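Local coordinates for N-acylhomoserine lactone dependent regulatory protein (Burkholderia cenocepacia, PDB 5L10) that probably binds DNA and regulates transcription in response to N-acylhomoserine lactone signals, this chain being its N-terminal autoinducer-binding part, at residues Y43-T48 with R167-I172; D11-L16 with L156-H161. One frame throughout, in Å; residues are numbered along the deposited sequence. Where two conformers were deposited one is given.

Interaction 1: residues Y43-T48 with R167-I172; sequences YGLRRT and RLADPI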
# COMPACT_ATOMS: atom_id res chain seq x y z
N TYR A 43 -8.82 11.74 2.80
CA TYR A 43 -9.03 10.31 2.64
C TYR A 43 -10.51 10.02 2.46
O TYR A 43 -11.34 10.55 3.21
CB TYR A 43 -8.49 9.51 3.84
CG TYR A 43 -8.29 8.05 3.49
CD1 TYR A 43 -7.17 7.64 2.79
CD2 TYR A 43 -9.24 7.10 3.83
CE1 TYR A 43 -6.99 6.31 2.45
CE2 TYR A 43 -9.07 5.77 3.49
CZ TYR A 43 -7.94 5.38 2.80
OH TYR A 43 -7.75 4.06 2.46
N GLY A 44 -10.83 9.19 1.48
CA GLY A 44 -12.20 8.82 1.23
C GLY A 44 -12.43 7.33 1.21
O GLY A 44 -11.72 6.59 0.52
N LEU A 45 -13.42 6.86 1.97
CA LEU A 45 -13.78 5.45 2.01
C LEU A 45 -15.11 5.28 1.28
O LEU A 45 -16.14 5.76 1.75
CB LEU A 45 -13.87 4.95 3.45
CG LEU A 45 -14.30 3.50 3.64
CD1 LEU A 45 -13.33 2.54 2.95
CD2 LEU A 45 -14.43 3.16 5.12
N ARG A 46 -15.07 4.61 0.13
CA ARG A 46 -16.27 4.32 -0.64
C ARG A 46 -16.60 2.84 -0.49
O ARG A 46 -15.79 1.98 -0.84
CB ARG A 46 -16.08 4.68 -2.12
CG ARG A 46 -17.40 4.80 -2.87
CD ARG A 46 -17.18 5.05 -4.36
NE ARG A 46 -16.63 3.87 -5.03
CZ ARG A 46 -16.69 3.66 -6.34
NH1 ARG A 46 -16.16 2.56 -6.86
NH2 ARG A 46 -17.30 4.54 -7.13
N ARG A 47 -17.79 2.55 0.02
CA ARG A 47 -18.18 1.21 0.40
C ARG A 47 -18.94 0.50 -0.71
O ARG A 47 -19.64 1.12 -1.51
CB ARG A 47 -19.02 1.25 1.67
CG ARG A 47 -18.50 2.25 2.69
CD ARG A 47 -19.32 2.23 3.96
NE ARG A 47 -18.96 1.11 4.82
CZ ARG A 47 -18.30 1.23 5.97
NH1 ARG A 47 -17.94 2.44 6.39
NH2 ARG A 47 -18.02 0.16 6.69
N THR A 48 -18.79 -0.83 -0.75
CA THR A 48 -19.35 -1.63 -1.82
C THR A 48 -20.80 -2.03 -1.55
O THR A 48 -21.56 -2.26 -2.49
CB THR A 48 -18.48 -2.88 -2.05
OG1 THR A 48 -18.69 -3.40 -3.37
CG2 THR A 48 -18.78 -3.97 -1.01
N ARG A 167 -9.87 1.52 10.30
CA ARG A 167 -10.46 2.14 11.47
C ARG A 167 -11.56 3.14 11.12
O ARG A 167 -12.25 3.63 12.02
CB ARG A 167 -9.37 2.82 12.30
CG ARG A 167 -8.18 1.90 12.52
CD ARG A 167 -7.50 2.13 13.85
NE ARG A 167 -6.44 1.14 14.07
CZ ARG A 167 -5.20 1.27 13.62
NH1 ARG A 167 -4.30 0.33 13.88
NH2 ARG A 167 -4.85 2.34 12.93
N LEU A 168 -11.74 3.43 9.83
CA LEU A 168 -12.94 4.08 9.34
C LEU A 168 -14.03 3.07 9.01
O LEU A 168 -15.20 3.27 9.35
CB LEU A 168 -12.63 4.92 8.10
CG LEU A 168 -11.80 6.18 8.31
CD1 LEU A 168 -11.33 6.73 6.97
CD2 LEU A 168 -12.62 7.22 9.05
N ALA A 169 -13.65 1.96 8.38
CA ALA A 169 -14.63 0.94 8.01
C ALA A 169 -15.20 0.25 9.24
O ALA A 169 -16.42 0.05 9.35
CB ALA A 169 -14.00 -0.08 7.06
N ASP A 170 -14.33 -0.12 10.18
CA ASP A 170 -14.73 -0.86 11.39
C ASP A 170 -14.12 -0.20 12.61
O ASP A 170 -13.03 -0.59 13.06
CB ASP A 170 -14.29 -2.33 11.30
CG ASP A 170 -15.02 -3.09 10.21
OD1 ASP A 170 -14.88 -2.72 9.02
OD2 ASP A 170 -15.73 -4.07 10.53
N PRO A 171 -14.78 0.81 13.17
CA PRO A 171 -14.25 1.43 14.40
C PRO A 171 -14.26 0.45 15.55
O PRO A 171 -15.12 -0.43 15.64
CB PRO A 171 -15.22 2.60 14.65
CG PRO A 171 -15.91 2.83 13.35
CD PRO A 171 -15.98 1.50 12.67
N ILE A 172 -13.29 0.61 16.45
CA ILE A 172 -13.28 -0.18 17.68
C ILE A 172 -14.57 0.05 18.46
O ILE A 172 -15.15 -0.88 19.03
CB ILE A 172 -12.04 0.15 18.53
CG1 ILE A 172 -10.76 -0.30 17.82
CG2 ILE A 172 -12.13 -0.50 19.90
CD1 ILE A 172 -9.49 -0.10 18.63

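Interaction 2: residues D11-L16 with L156-H161; sequences DCFDAL and LSHAAH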
# COMPACT_ATOMS: atom_id res chain seq x y z
N ASP A 11 8.71 9.29 11.89
CA ASP A 11 7.87 9.81 12.97
C ASP A 11 6.40 9.50 12.73
O ASP A 11 5.65 9.30 13.69
CB ASP A 11 8.08 11.31 13.15
CG ASP A 11 9.47 11.68 13.61
OD1 ASP A 11 9.61 12.58 14.47
OD2 ASP A 11 10.44 11.07 13.12
N CYS A 12 5.98 9.47 11.47
CA CYS A 12 4.60 9.15 11.14
C CYS A 12 4.25 7.73 11.56
O CYS A 12 3.23 7.49 12.21
CB CYS A 12 4.35 9.35 9.64
SG CYS A 12 2.64 9.09 9.11
N PHE A 13 5.10 6.77 11.18
CA PHE A 13 4.77 5.37 11.43
C PHE A 13 4.83 5.02 12.91
O PHE A 13 4.08 4.16 13.37
CB PHE A 13 5.68 4.46 10.61
CG PHE A 13 5.20 4.26 9.21
CD1 PHE A 13 4.46 3.13 8.87
CD2 PHE A 13 5.44 5.21 8.23
CE1 PHE A 13 4.00 2.95 7.58
CE2 PHE A 13 4.98 5.03 6.95
CZ PHE A 13 4.26 3.90 6.62
N ASP A 14 5.71 5.67 13.67
CA ASP A 14 5.70 5.44 15.11
C ASP A 14 4.43 5.98 15.74
O ASP A 14 3.85 5.33 16.63
CB ASP A 14 6.94 6.07 15.75
CG ASP A 14 8.08 5.08 15.92
OD1 ASP A 14 8.15 4.11 15.13
OD2 ASP A 14 8.90 5.27 16.84
N ALA A 15 3.96 7.14 15.29
CA ALA A 15 2.69 7.66 15.79
C ALA A 15 1.53 6.76 15.41
O ALA A 15 0.56 6.64 16.17
CB ALA A 15 2.45 9.08 15.25
N LEU A 16 1.61 6.09 14.25
CA LEU A 16 0.54 5.21 13.82
C LEU A 16 0.49 3.92 14.63
O LEU A 16 -0.53 3.22 14.59
CB LEU A 16 0.68 4.89 12.33
CG LEU A 16 0.45 6.07 11.38
CD1 LEU A 16 0.59 5.64 9.94
CD2 LEU A 16 -0.92 6.69 11.63
N LEU A 156 3.25 6.78 2.62
CA LEU A 156 2.03 7.36 3.20
C LEU A 156 0.79 6.64 2.70
O LEU A 156 -0.19 6.49 3.44
CB LEU A 156 1.94 8.84 2.85
CG LEU A 156 2.75 9.80 3.72
CD1 LEU A 156 2.45 11.24 3.31
CD2 LEU A 156 2.39 9.56 5.17
N SER A 157 0.80 6.22 1.44
CA SER A 157 -0.36 5.54 0.87
C SER A 157 -0.60 4.20 1.54
O SER A 157 -1.74 3.86 1.88
CB SER A 157 -0.16 5.37 -0.63
OG SER A 157 -1.25 4.68 -1.19
N HIS A 158 0.46 3.42 1.74
CA HIS A 158 0.34 2.18 2.50
C HIS A 158 -0.15 2.46 3.91
O HIS A 158 -0.97 1.72 4.45
CB HIS A 158 1.68 1.45 2.53
CG HIS A 158 1.76 0.36 3.56
ND1 HIS A 158 1.98 0.61 4.89
CD2 HIS A 158 1.67 -0.98 3.44
CE1 HIS A 158 2.01 -0.53 5.56
NE2 HIS A 158 1.82 -1.51 4.70
N ALA A 159 0.34 3.54 4.52
CA ALA A 159 -0.04 3.86 5.90
C ALA A 159 -1.51 4.20 6.00
O ALA A 159 -2.19 3.80 6.95
CB ALA A 159 0.82 5.01 6.42
N ALA A 160 -2.04 4.95 5.03
CA ALA A 160 -3.45 5.32 5.06
C ALA A 160 -4.33 4.09 4.91
O ALA A 160 -5.33 3.93 5.63
CB ALA A 160 -3.76 6.34 3.97
N HIS A 161 -3.96 3.19 4.00
CA HIS A 161 -4.78 2.02 3.75
C HIS A 161 -4.67 1.00 4.88
O HIS A 161 -5.63 0.26 5.14
CB HIS A 161 -4.38 1.39 2.42
CG HIS A 161 -4.55 2.31 1.25
ND1 HIS A 161 -5.58 3.22 1.17
CD2 HIS A 161 -3.82 2.47 0.12
CE1 HIS A 161 -5.48 3.90 0.04
NE2 HIS A 161 -4.42 3.47 -0.61

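Interaction 1: residues Y43-T48 with R167-I172
In the alpha-beta sandwich of the autoinducer-binding domain, the C-terminal turn of helix 143-169 packs on the end of strand 40-46 through Tyr-43, Leu-45 and Arg-47, every second residue, all with CB toward the helix. Leu-45 reaches out with CG anti to its backbone N (chi1 178°). Its CD2 lies 3.6 Å from the backbone N of Ala-169 and 3.8 Å from Ala-169 CB, with Leu-168 CB also close by. The small methyl of Ala-169 lets a branched leucine come down onto the helix backbone. Two residues earlier, CD2 of Tyr-43 meets CD1 of Leu-168 at 3.8 Å, the two side chains crossing obliquely.

The Arg-47 chain is bent at chi3 (79°), which sets NE, and the guanidinium beyond it lies at the helix end. NH2 donates to Ala-169 O over 3.1 Å in a nearly straight bond (169° at the hydrogen), with the oxygen in the guanidinium plane. Asp-170 is the first residue to leave helical geometry; a carbonyl in the last turn lacks the usual i+4 amide partner, and arginine is long enough to supply a donor. The positive charge probably complements the negative end of the helix dipole.

Tyr-43 OH is probably hydrogen-bonded to His-161 ND1 on the same helix. Leu-168 also rests on Gln-57 of strand 56-60, which pairs with strand 40-46 at the edge of the antiparallel sheet.

Interaction 2: residues D11-L16 with L156-H161
Phe-13 and His-158 set their side chains at about a right angle to each other, while Ala-159 receives both Phe-13 and Leu-16 on its single methyl. CG of Phe-13 stands anti to its carbonyl carbon (chi1 -84°), and the far end of the ring reaches helix 143-169: CZ lies 3.6 Å from Ala-159 CB, a contact that is neither squarely over the face nor at the edge. The neighbouring ring atom CE1 comes to 4.1 Å from His-158 ND1, and that nitrogen lies at the edge of the phenyl ring, near its plane. No hydrogen bond crosses between the helices.

Leu-16, one turn after Phe-13, brings its CD1 to 3.6 Å from Ala-159 CB. An alanine suits this place because a short methyl can accept two large apolar groups at once. Nearer the start of both segments, Cys-12 turns SG anti to its backbone N and meets CD2 of Leu-156 at 4.0 Å; the CB of Leu-156 points away from the contact, but its branched end returns to it. Both residues also touch Ala-32 of helix 22-35.

The imidazole of His-158 meets the ring of His-120 of the second subunit, and Phe-13 packs on Ala-154 of that subunit, so this buried seam adjoins the dimer interface. The two segments run nearly parallel, at 10° with axes 11.2 Å apart at closest approach, as apolar helix-helix packing within the helical layer of an alpha-beta sandwich.

Overall arrangement
From the N terminus, helix 3-16 comes first and supplies 11-16; helix 22-35 follows, then strand 40-46, whose end begins interaction 1. Sheet strands and further helices intervene before the chain returns in helix 143-169, which furnishes the second half of both contacts. Its residues 156-161 close interaction 2, and its end, 167-172, then closes interaction 1, so the two loops cross rather than nest. The contact centres lie 16 Å apart. One long helix thus ties the N-terminal helix on one side to the sheet on the other, and Tyr-43 with His-161 joins the two contacts directly.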